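Local coordinates for orotidine-5-phosphate decarboxylase/orotate phosphoribosyltransferase, putative (Ompdcase-oprtase, putative) (Leishmania infantum, PDB 3QW3) that catalyses the decarboxylation of orotidine 5'-phosphate to UMP through the domain present here, the decarboxylase part of a bifunctional UMP synthase, at the interface of chains A and B. Residues are numbered along the deposited sequence; one frame, centred on the assembly and turned at random. Chains: chain A/B, Orotidine-5-phosphate decarboxylase/orotate phosphoribosyltransferase, putative (Ompdcase-oprtase, putative).

Contact 1: the interface of chains A and B. Residues chain A 90-91, 94, 97-98; chain B 51, 53-54, 56-57.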
# COMPACT_ATOMS: atom_id res chain seq x y z
N ASP A 90 -1.00 9.70 11.27
CA ASP A 90 -1.96 10.54 10.56
C ASP A 90 -2.20 10.10 9.12
O ASP A 90 -3.29 10.27 8.59
CB ASP A 90 -1.52 12.01 10.56
CG ASP A 90 -1.50 12.63 11.95
OD1 ASP A 90 -1.89 11.96 12.94
OD2 ASP A 90 -1.09 13.81 12.05
N THR A 91 -1.15 9.56 8.49
CA THR A 91 -1.24 9.12 7.11
C THR A 91 -2.21 7.95 6.99
O THR A 91 -3.13 7.99 6.19
CB THR A 91 0.13 8.75 6.53
OG1 THR A 91 1.03 9.85 6.72
CG2 THR A 91 0.02 8.44 5.04
N ALA A 94 -5.70 9.00 7.53
CA ALA A 94 -6.26 9.64 6.35
C ALA A 94 -6.77 8.61 5.33
O ALA A 94 -7.85 8.79 4.77
CB ALA A 94 -5.23 10.57 5.70
N THR A 97 -10.05 7.18 6.90
CA THR A 97 -11.15 8.13 6.74
C THR A 97 -11.63 8.18 5.29
O THR A 97 -12.84 8.17 5.02
CB THR A 97 -10.79 9.53 7.26
OG1 THR A 97 -10.46 9.43 8.65
CG2 THR A 97 -11.96 10.49 7.10
N SER A 98 -10.69 8.23 4.35
CA SER A 98 -11.02 8.24 2.94
C SER A 98 -11.87 7.02 2.54
O SER A 98 -12.93 7.17 1.95
CB SER A 98 -9.75 8.30 2.08
OG SER A 98 -10.07 8.15 0.71
N ASN B 51 2.38 13.66 0.51
CA ASN B 51 1.67 12.62 1.24
C ASN B 51 0.45 12.15 0.45
O ASN B 51 -0.53 12.87 0.37
CB ASN B 51 1.23 13.23 2.58
CG ASN B 51 0.70 12.21 3.57
OD1 ASN B 51 1.12 12.19 4.73
ND2 ASN B 51 -0.23 11.38 3.13
N ALA B 53 -1.89 10.06 0.97
CA ALA B 53 -3.11 9.92 1.77
C ALA B 53 -3.77 11.26 2.07
O ALA B 53 -4.99 11.38 2.00
CB ALA B 53 -2.83 9.18 3.06
N PHE B 54 -2.96 12.27 2.40
CA PHE B 54 -3.49 13.60 2.72
C PHE B 54 -4.21 14.21 1.53
O PHE B 54 -5.22 14.89 1.69
CB PHE B 54 -2.39 14.53 3.23
CG PHE B 54 -2.02 14.32 4.68
CD1 PHE B 54 -2.28 13.11 5.32
CD2 PHE B 54 -1.38 15.33 5.39
CE1 PHE B 54 -1.93 12.92 6.66
CE2 PHE B 54 -1.03 15.14 6.73
CZ PHE B 54 -1.30 13.94 7.36
N GLU B 56 -5.53 12.32 -1.11
CA GLU B 56 -6.69 11.45 -1.34
C GLU B 56 -7.86 11.88 -0.44
O GLU B 56 -9.02 11.87 -0.87
CB GLU B 56 -6.32 9.99 -1.07
CG GLU B 56 -7.47 8.99 -1.31
CD GLU B 56 -7.14 7.56 -0.90
OE1 GLU B 56 -8.02 6.90 -0.31
OE2 GLU B 56 -6.02 7.09 -1.18
N PHE B 57 -7.53 12.26 0.79
CA PHE B 57 -8.49 12.69 1.80
C PHE B 57 -9.47 13.75 1.28
O PHE B 57 -10.64 13.76 1.66
CB PHE B 57 -7.73 13.21 3.04
CG PHE B 57 -8.61 13.67 4.17
CD1 PHE B 57 -9.05 14.99 4.23
CD2 PHE B 57 -8.97 12.80 5.19
CE1 PHE B 57 -9.85 15.43 5.28
CE2 PHE B 57 -9.76 13.23 6.25
CZ PHE B 57 -10.21 14.55 6.29
O HOH W 1 -11.26 10.68 0.21

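Contact 2: the interface of chains A and B. Residues chain A 111-115, 133, 144, 154, 158, 161, 166; chain B 111-113, 140, 144-145, 154.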
# COMPACT_ATOMS: atom_id res chain seq x y z
N SER A 111 -1.50 -3.97 3.76
CA SER A 111 -0.23 -4.67 3.87
C SER A 111 0.16 -4.82 5.35
O SER A 111 -0.05 -3.89 6.13
CB SER A 111 0.88 -3.91 3.12
OG SER A 111 2.17 -4.37 3.50
N PRO A 112 0.73 -5.97 5.74
CA PRO A 112 1.17 -6.19 7.11
C PRO A 112 2.58 -5.69 7.41
O PRO A 112 3.00 -5.74 8.57
CB PRO A 112 1.16 -7.71 7.23
CG PRO A 112 1.54 -8.17 5.86
CD PRO A 112 0.86 -7.20 4.93
N TYR A 113 3.30 -5.22 6.39
CA TYR A 113 4.76 -5.02 6.53
C TYR A 113 5.20 -4.07 7.66
O TYR A 113 6.23 -4.31 8.30
CB TYR A 113 5.45 -4.65 5.21
CG TYR A 113 6.96 -4.76 5.31
CD1 TYR A 113 7.76 -3.63 5.46
CD2 TYR A 113 7.58 -6.01 5.32
CE1 TYR A 113 9.15 -3.74 5.58
CE2 TYR A 113 8.97 -6.13 5.44
CZ TYR A 113 9.74 -4.99 5.57
OH TYR A 113 11.10 -5.13 5.70
N MET A 114 4.42 -3.02 7.90
CA MET A 114 4.79 -2.05 8.95
C MET A 114 4.21 -2.41 10.32
O MET A 114 4.38 -1.67 11.29
CB MET A 114 4.41 -0.64 8.52
CG MET A 114 5.24 -0.14 7.34
SD MET A 114 4.72 1.47 6.74
CE MET A 114 5.29 2.54 8.06
N GLY A 115 3.53 -3.55 10.40
CA GLY A 115 3.12 -4.12 11.69
C GLY A 115 1.91 -3.50 12.36
O GLY A 115 1.17 -2.74 11.75
N LEU A 133 -2.96 -8.63 3.92
CA LEU A 133 -2.25 -9.54 3.01
C LEU A 133 -1.54 -10.62 3.79
O LEU A 133 -0.86 -10.34 4.78
CB LEU A 133 -1.23 -8.77 2.16
CG LEU A 133 -1.73 -7.57 1.36
CD1 LEU A 133 -0.54 -6.96 0.60
CD2 LEU A 133 -2.84 -7.95 0.40
N LEU A 144 9.43 -13.10 0.28
CA LEU A 144 9.24 -12.80 1.69
C LEU A 144 8.29 -13.77 2.37
O LEU A 144 8.60 -14.30 3.43
CB LEU A 144 8.74 -11.36 1.89
CG LEU A 144 9.73 -10.19 1.94
CD1 LEU A 144 10.29 -9.85 0.56
CD2 LEU A 144 9.06 -8.97 2.55
N LEU A 154 6.81 -17.16 6.92
CA LEU A 154 6.42 -15.80 7.30
C LEU A 154 4.91 -15.61 7.23
O LEU A 154 4.32 -14.95 8.09
CB LEU A 154 7.14 -14.74 6.45
CG LEU A 154 6.73 -13.27 6.71
CD1 LEU A 154 7.17 -12.82 8.10
CD2 LEU A 154 7.26 -12.31 5.65
N VAL A 158 2.22 -14.17 10.07
CA VAL A 158 1.24 -13.11 9.83
C VAL A 158 -0.16 -13.58 10.24
O VAL A 158 -0.89 -12.86 10.93
CB VAL A 158 1.28 -12.64 8.36
CG1 VAL A 158 0.11 -11.71 8.04
CG2 VAL A 158 2.61 -11.96 8.05
N ARG A 161 -0.53 -13.63 14.11
CA ARG A 161 -0.71 -12.27 14.59
C ARG A 161 -2.14 -11.79 14.36
O ARG A 161 -2.75 -11.19 15.25
CB ARG A 161 0.26 -11.33 13.89
CG ARG A 161 1.52 -11.06 14.68
CD ARG A 161 2.64 -10.62 13.76
NE ARG A 161 3.89 -10.47 14.49
CZ ARG A 161 4.72 -11.47 14.80
NH1 ARG A 161 4.45 -12.72 14.44
NH2 ARG A 161 5.83 -11.21 15.46
N TRP A 166 -3.79 -8.91 16.81
CA TRP A 166 -4.39 -7.88 15.95
C TRP A 166 -5.92 -7.79 16.03
O TRP A 166 -6.49 -6.72 15.81
CB TRP A 166 -3.95 -8.06 14.49
CG TRP A 166 -2.47 -7.81 14.25
CD1 TRP A 166 -1.57 -7.25 15.11
CD2 TRP A 166 -1.74 -8.07 13.04
NE1 TRP A 166 -0.33 -7.17 14.53
CE2 TRP A 166 -0.41 -7.67 13.25
CE3 TRP A 166 -2.09 -8.62 11.79
CZ2 TRP A 166 0.59 -7.80 12.27
CZ3 TRP A 166 -1.11 -8.75 10.82
CH2 TRP A 166 0.22 -8.34 11.07
N SER B 111 5.59 -1.26 -0.88
CA SER B 111 5.72 -2.37 0.06
C SER B 111 6.39 -3.57 -0.62
O SER B 111 6.10 -3.87 -1.78
CB SER B 111 4.33 -2.77 0.59
OG SER B 111 4.40 -4.03 1.25
N PRO B 112 7.28 -4.26 0.10
CA PRO B 112 7.95 -5.44 -0.43
C PRO B 112 7.14 -6.73 -0.25
O PRO B 112 7.57 -7.78 -0.73
CB PRO B 112 9.21 -5.53 0.43
CG PRO B 112 8.76 -5.03 1.77
CD PRO B 112 7.74 -3.95 1.47
N TYR B 113 6.00 -6.66 0.43
CA TYR B 113 5.36 -7.89 0.93
C TYR B 113 4.95 -8.91 -0.15
O TYR B 113 5.02 -10.13 0.09
CB TYR B 113 4.19 -7.60 1.88
CG TYR B 113 3.74 -8.85 2.59
CD1 TYR B 113 2.57 -9.52 2.20
CD2 TYR B 113 4.51 -9.40 3.61
CE1 TYR B 113 2.17 -10.70 2.84
CE2 TYR B 113 4.12 -10.57 4.27
CZ TYR B 113 2.95 -11.21 3.87
OH TYR B 113 2.60 -12.37 4.52
N GLY B 140 5.36 -1.06 15.42
CA GLY B 140 4.95 -2.29 14.73
C GLY B 140 6.06 -2.92 13.90
O GLY B 140 5.90 -4.04 13.40
N LEU B 144 6.96 -7.89 12.07
CA LEU B 144 7.44 -8.62 10.92
C LEU B 144 8.92 -8.33 10.67
O LEU B 144 9.71 -9.25 10.50
CB LEU B 144 6.62 -8.29 9.67
CG LEU B 144 5.35 -9.11 9.37
CD1 LEU B 144 4.20 -8.74 10.28
CD2 LEU B 144 4.93 -8.96 7.91
N GLN B 145 9.28 -7.05 10.68
CA GLN B 145 10.61 -6.62 10.23
C GLN B 145 11.77 -7.23 11.03
O GLN B 145 12.84 -7.49 10.47
CB GLN B 145 10.71 -5.09 10.24
CG GLN B 145 9.83 -4.43 9.18
CD GLN B 145 9.67 -2.94 9.38
OE1 GLN B 145 10.51 -2.28 10.00
NE2 GLN B 145 8.59 -2.39 8.86
N LEU B 154 14.26 -10.06 8.95
CA LEU B 154 13.47 -9.90 7.73
C LEU B 154 13.87 -8.63 6.95
O LEU B 154 13.99 -8.67 5.72
CB LEU B 154 11.97 -9.88 8.02
CG LEU B 154 11.04 -9.65 6.81
CD1 LEU B 154 11.18 -10.75 5.77
CD2 LEU B 154 9.59 -9.50 7.25
O HOH W 2 6.76 -12.18 -0.80
O HOH W 3 6.75 -5.09 10.89

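Contact 3: the interface of chains A and B. Residues chain A 52-53, 56, 82-85, 95; chain B 52-53, 56, 82-85, 95.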
# COMPACT_ATOMS: atom_id res chain seq x y z
N ALA A 52 -9.00 -0.06 -6.48
CA ALA A 52 -8.63 1.33 -6.15
C ALA A 52 -7.68 1.93 -7.19
O ALA A 52 -7.76 3.12 -7.50
CB ALA A 52 -8.03 1.42 -4.74
N ALA A 53 -6.80 1.10 -7.75
CA ALA A 53 -5.82 1.58 -8.75
C ALA A 53 -6.49 1.97 -10.06
O ALA A 53 -6.14 2.99 -10.68
CB ALA A 53 -4.75 0.52 -9.00
N GLU A 56 -8.14 5.31 -9.51
CA GLU A 56 -7.10 6.34 -9.38
C GLU A 56 -6.54 6.72 -10.76
O GLU A 56 -6.20 7.89 -10.99
CB GLU A 56 -5.96 5.86 -8.47
CG GLU A 56 -4.86 6.91 -8.28
CD GLU A 56 -3.67 6.41 -7.50
OE1 GLU A 56 -2.53 6.78 -7.85
OE2 GLU A 56 -3.86 5.65 -6.51
N ASP A 82 -10.28 -2.53 -2.53
CA ASP A 82 -8.99 -3.21 -2.67
C ASP A 82 -7.90 -2.19 -2.95
O ASP A 82 -7.56 -1.91 -4.11
CB ASP A 82 -9.01 -4.29 -3.75
CG ASP A 82 -7.86 -5.28 -3.61
OD1 ASP A 82 -6.96 -5.07 -2.77
OD2 ASP A 82 -7.85 -6.28 -4.36
N ALA A 83 -7.38 -1.63 -1.86
CA ALA A 83 -6.44 -0.52 -1.90
C ALA A 83 -5.05 -0.90 -1.39
O ALA A 83 -4.08 -0.17 -1.65
CB ALA A 83 -7.01 0.63 -1.08
N LYS A 84 -4.95 -2.03 -0.69
CA LYS A 84 -3.69 -2.53 -0.12
C LYS A 84 -2.84 -1.40 0.48
O LYS A 84 -1.69 -1.19 0.10
CB LYS A 84 -2.93 -3.39 -1.15
CG LYS A 84 -3.71 -4.62 -1.62
CD LYS A 84 -2.90 -5.50 -2.57
CE LYS A 84 -3.69 -6.75 -3.02
NZ LYS A 84 -4.83 -6.42 -3.94
N ARG A 85 -3.44 -0.68 1.43
CA ARG A 85 -2.78 0.45 2.06
C ARG A 85 -1.90 0.01 3.23
O ARG A 85 -2.10 -1.06 3.81
CB ARG A 85 -3.81 1.48 2.53
CG ARG A 85 -4.71 2.05 1.42
CD ARG A 85 -3.93 2.82 0.35
NE ARG A 85 -4.77 3.71 -0.45
CZ ARG A 85 -4.94 3.64 -1.77
NH1 ARG A 85 -4.34 2.69 -2.49
NH2 ARG A 85 -5.72 4.53 -2.39
N TYR A 95 -5.99 7.55 5.10
CA TYR A 95 -6.43 6.46 4.23
C TYR A 95 -7.73 5.84 4.76
O TYR A 95 -8.64 5.53 3.99
CB TYR A 95 -5.37 5.37 4.13
CG TYR A 95 -4.20 5.63 3.20
CD1 TYR A 95 -2.90 5.33 3.60
CD2 TYR A 95 -4.38 6.12 1.90
CE1 TYR A 95 -1.81 5.53 2.76
CE2 TYR A 95 -3.29 6.33 1.04
CZ TYR A 95 -2.01 6.03 1.49
OH TYR A 95 -0.92 6.22 0.67
N ALA B 52 0.51 10.95 -0.13
CA ALA B 52 -0.59 10.50 -1.02
C ALA B 52 -1.93 10.45 -0.30
O ALA B 52 -2.99 10.74 -0.89
CB ALA B 52 -0.26 9.15 -1.66
N ALA B 53 -1.89 10.06 0.97
CA ALA B 53 -3.11 9.92 1.77
C ALA B 53 -3.77 11.26 2.07
O ALA B 53 -4.99 11.38 2.00
CB ALA B 53 -2.83 9.18 3.06
N GLU B 56 -5.53 12.32 -1.11
CA GLU B 56 -6.69 11.45 -1.34
C GLU B 56 -7.86 11.88 -0.44
O GLU B 56 -9.02 11.87 -0.87
CB GLU B 56 -6.32 9.99 -1.07
CG GLU B 56 -7.47 8.99 -1.31
CD GLU B 56 -7.14 7.56 -0.90
OE1 GLU B 56 -8.02 6.90 -0.31
OE2 GLU B 56 -6.02 7.09 -1.18
N ASP B 82 4.88 9.53 -1.77
CA ASP B 82 4.87 8.58 -0.67
C ASP B 82 3.50 7.93 -0.62
O ASP B 82 2.61 8.36 0.13
CB ASP B 82 5.22 9.23 0.67
CG ASP B 82 5.65 8.21 1.73
OD1 ASP B 82 5.54 6.99 1.48
OD2 ASP B 82 6.11 8.61 2.82
N ALA B 83 3.35 6.92 -1.47
CA ALA B 83 2.07 6.25 -1.69
C ALA B 83 2.09 4.82 -1.16
O ALA B 83 1.03 4.19 -1.04
CB ALA B 83 1.72 6.29 -3.19
N LYS B 84 3.28 4.32 -0.81
CA LYS B 84 3.48 2.96 -0.26
C LYS B 84 2.55 1.93 -0.93
O LYS B 84 1.72 1.28 -0.28
CB LYS B 84 3.34 2.94 1.27
CG LYS B 84 4.41 3.79 2.01
CD LYS B 84 4.33 3.64 3.53
CE LYS B 84 5.39 4.48 4.26
NZ LYS B 84 5.21 5.96 4.07
N ARG B 85 2.69 1.80 -2.24
CA ARG B 85 1.79 0.95 -3.02
C ARG B 85 2.34 -0.46 -3.10
O ARG B 85 3.53 -0.70 -2.96
CB ARG B 85 1.61 1.51 -4.44
CG ARG B 85 0.97 2.91 -4.51
CD ARG B 85 -0.42 2.95 -3.89
NE ARG B 85 -1.19 4.12 -4.30
CZ ARG B 85 -1.72 5.03 -3.47
NH1 ARG B 85 -1.54 4.96 -2.16
NH2 ARG B 85 -2.42 6.03 -3.98
N TYR B 95 -1.28 1.77 -10.81
CA TYR B 95 -0.66 2.62 -9.79
C TYR B 95 0.58 3.33 -10.34
O TYR B 95 0.82 4.51 -10.05
CB TYR B 95 -0.25 1.82 -8.56
CG TYR B 95 -1.34 1.47 -7.57
CD1 TYR B 95 -1.45 0.18 -7.06
CD2 TYR B 95 -2.24 2.44 -7.11
CE1 TYR B 95 -2.44 -0.15 -6.12
CE2 TYR B 95 -3.23 2.12 -6.17
CZ TYR B 95 -3.32 0.82 -5.69
OH TYR B 95 -4.29 0.49 -4.76
O HOH W 4 -0.23 5.27 -7.17
O HOH W 5 0.94 -1.23 0.71
O HOH W 6 -7.43 4.67 1.15

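Contact 1: the interface of chains A and B
Helix 89-102 of chain A packs on the short helix 52-56 of chain B and on the residues bordering it, B:Asn51 and B:Phe57, probably helping to pair the decarboxylase subunits. Along one flank of the former, A:Thr91, A:Ala94 and A:Ser98 meet the partner in turn, with A:Asp90 and A:Thr97 joining at the margin. Near the helix start, the side chains of A:Thr91 and B:Asn51 meet end to end. The threonine hydroxyl OG1, anti to its own carbonyl carbon (chi1 -54°), donates to the amide oxygen B:Asn51 OD1 at 3.1 Å, in the carbonyl plane and on a lone pair. The same torsion turns the methyl A:Thr91 CG2 toward B:Ala53 CB, 3.5 Å away. B:Asn51 OD1 also lies over the centre of the B:Phe54 ring, 3.5 Å above its plane. That ring offers its rim to chain A: B:Phe54 CZ touches A:Asp90 CB at 3.7 Å, while CE1 approaches the main-chain carbonyl of the same aspartate. In the middle, A:Ala94 CB rests on B:Ala53 CB, and farther along the methyl A:Thr97 CG2 meets B:Phe57 CE2 obliquely at 3.6 Å. A:Ser98 closes the patch with its hydroxyl anti to the backbone N (chi1 173°). Water 1 lies 2.8 Å from A:Ser98 OG and links it to B:Glu56 O. The extended side chain of B:Glu56 brings up its carboxylate, whose OE1 accepts from A:Ser98 OG at 2.6 Å through the anti lone pair.

Contact 2: the interface of chains A and B
A:Tyr113 leaves its loop with CG anti to the backbone N (chi1 -167°), and its side chain runs into chain B. CB comes near the hydroxyl of B:Ser111. From CG on, the ring is held between proline and glutamine. B:Pro112 CG sits over the centre of one face, 3.7 Å from the centroid, in a CH-pi contact. Over the opposite face lies B:Gln145, its CG 3.7 Å from A:Tyr113 CZ and its amide above the CD1-CE1 rim, the two planes 26° apart. At the far edge of the ring, A:Tyr113 CE2 meets B:Leu154 CD2 at 3.9 Å, and the phenolic OH lies near B:Gln145 CG. B:Gln145 NE2 also donates to A:Tyr113 O at 3.1 Å, from above the carbonyl plane, and water 3 joins that oxygen to B:Gly140 O. B:Leu144 packs its CD2 on A:Val158 CG2 at 3.8 Å and points CD1 to A:Trp166 CH2. The two-fold twin, B:Tyr113, lies under A:Pro112 in the same way. Between the loops, A:Ser111 OG and B:Ser111 OG share a hydrogen bond of 3.2 Å, and each accepts the N-H of the tyrosine in its own chain. These reciprocal contacts probably help to hold the two decarboxylase subunits together as a dimer.

Contact 3: the interface of chains A and B
Two guanidinium groups, A:Arg85 and B:Arg85, lie stacked and almost parallel, their planes 5° apart and their CZ atoms 3.9 Å from each other, in a charged core on the two-fold axis of the probable dimer. A bend at chi2 (about -60°) in each arginine lays its guanidinium against its twin. The carboxylates of A:Glu56 and B:Glu56 probably offset the repulsion of this like-charged pair. Each meets the arginine of the other chain end to end, with the planes steeply inclined, about 70°. In the salt bridge at 2.9 Å, A:Arg85 NH2 comes to B:Glu56 OE2 from above the carboxylate plane. The ring of A:Tyr95 is sandwiched between B:Ala53 CB, 3.4 Å from its centroid, and A:Arg85 CD, with B:Glu56 OE2 at its edge, in plane. The phenolic OH of B:Tyr95 can donate to A:Ala83 O at 3.2 Å. That carbonyl also accepts A:Arg85 NH1 on a lone pair, helping to fix the guanidinium. Behind this layer, A:Lys84 NZ pairs with A:Asp82 OD1 at 2.8 Å; both belong to the catalytic DxKxxD motif, so the stacked arginines sit on the same strand, next in sequence to the catalytic lysine. Water 5 joins A:Lys84 O and B:Lys84 O, and water 6, 2.7 Å from B:Glu56 OE1, links that oxygen to A:Arg85 NE.

Contacts 1 and 3 are neighbours, their C-alpha centres about 9 Å apart, and they share B:Ala53 and B:Glu56. Helices 89-102 and 52-56 serve both, with the two oxygens of B:Glu56 divided between A:Ser98 and A:Arg85. Contact 2, about 21 Å from contact 1 and 17 Å from contact 3, uses other elements, among them the loop at 111-115 and helices 141-145 (chain B) and 154-163 (chain A). Contacts 2 and 3 straddle the two-fold axis, whereas contact 1 recurs with the chains exchanged. One continuous region (contacts 1 and 3) and a second, distant one (contact 2) probably hold the pair together and tie catalytic strand 80-85 to subunit pairing.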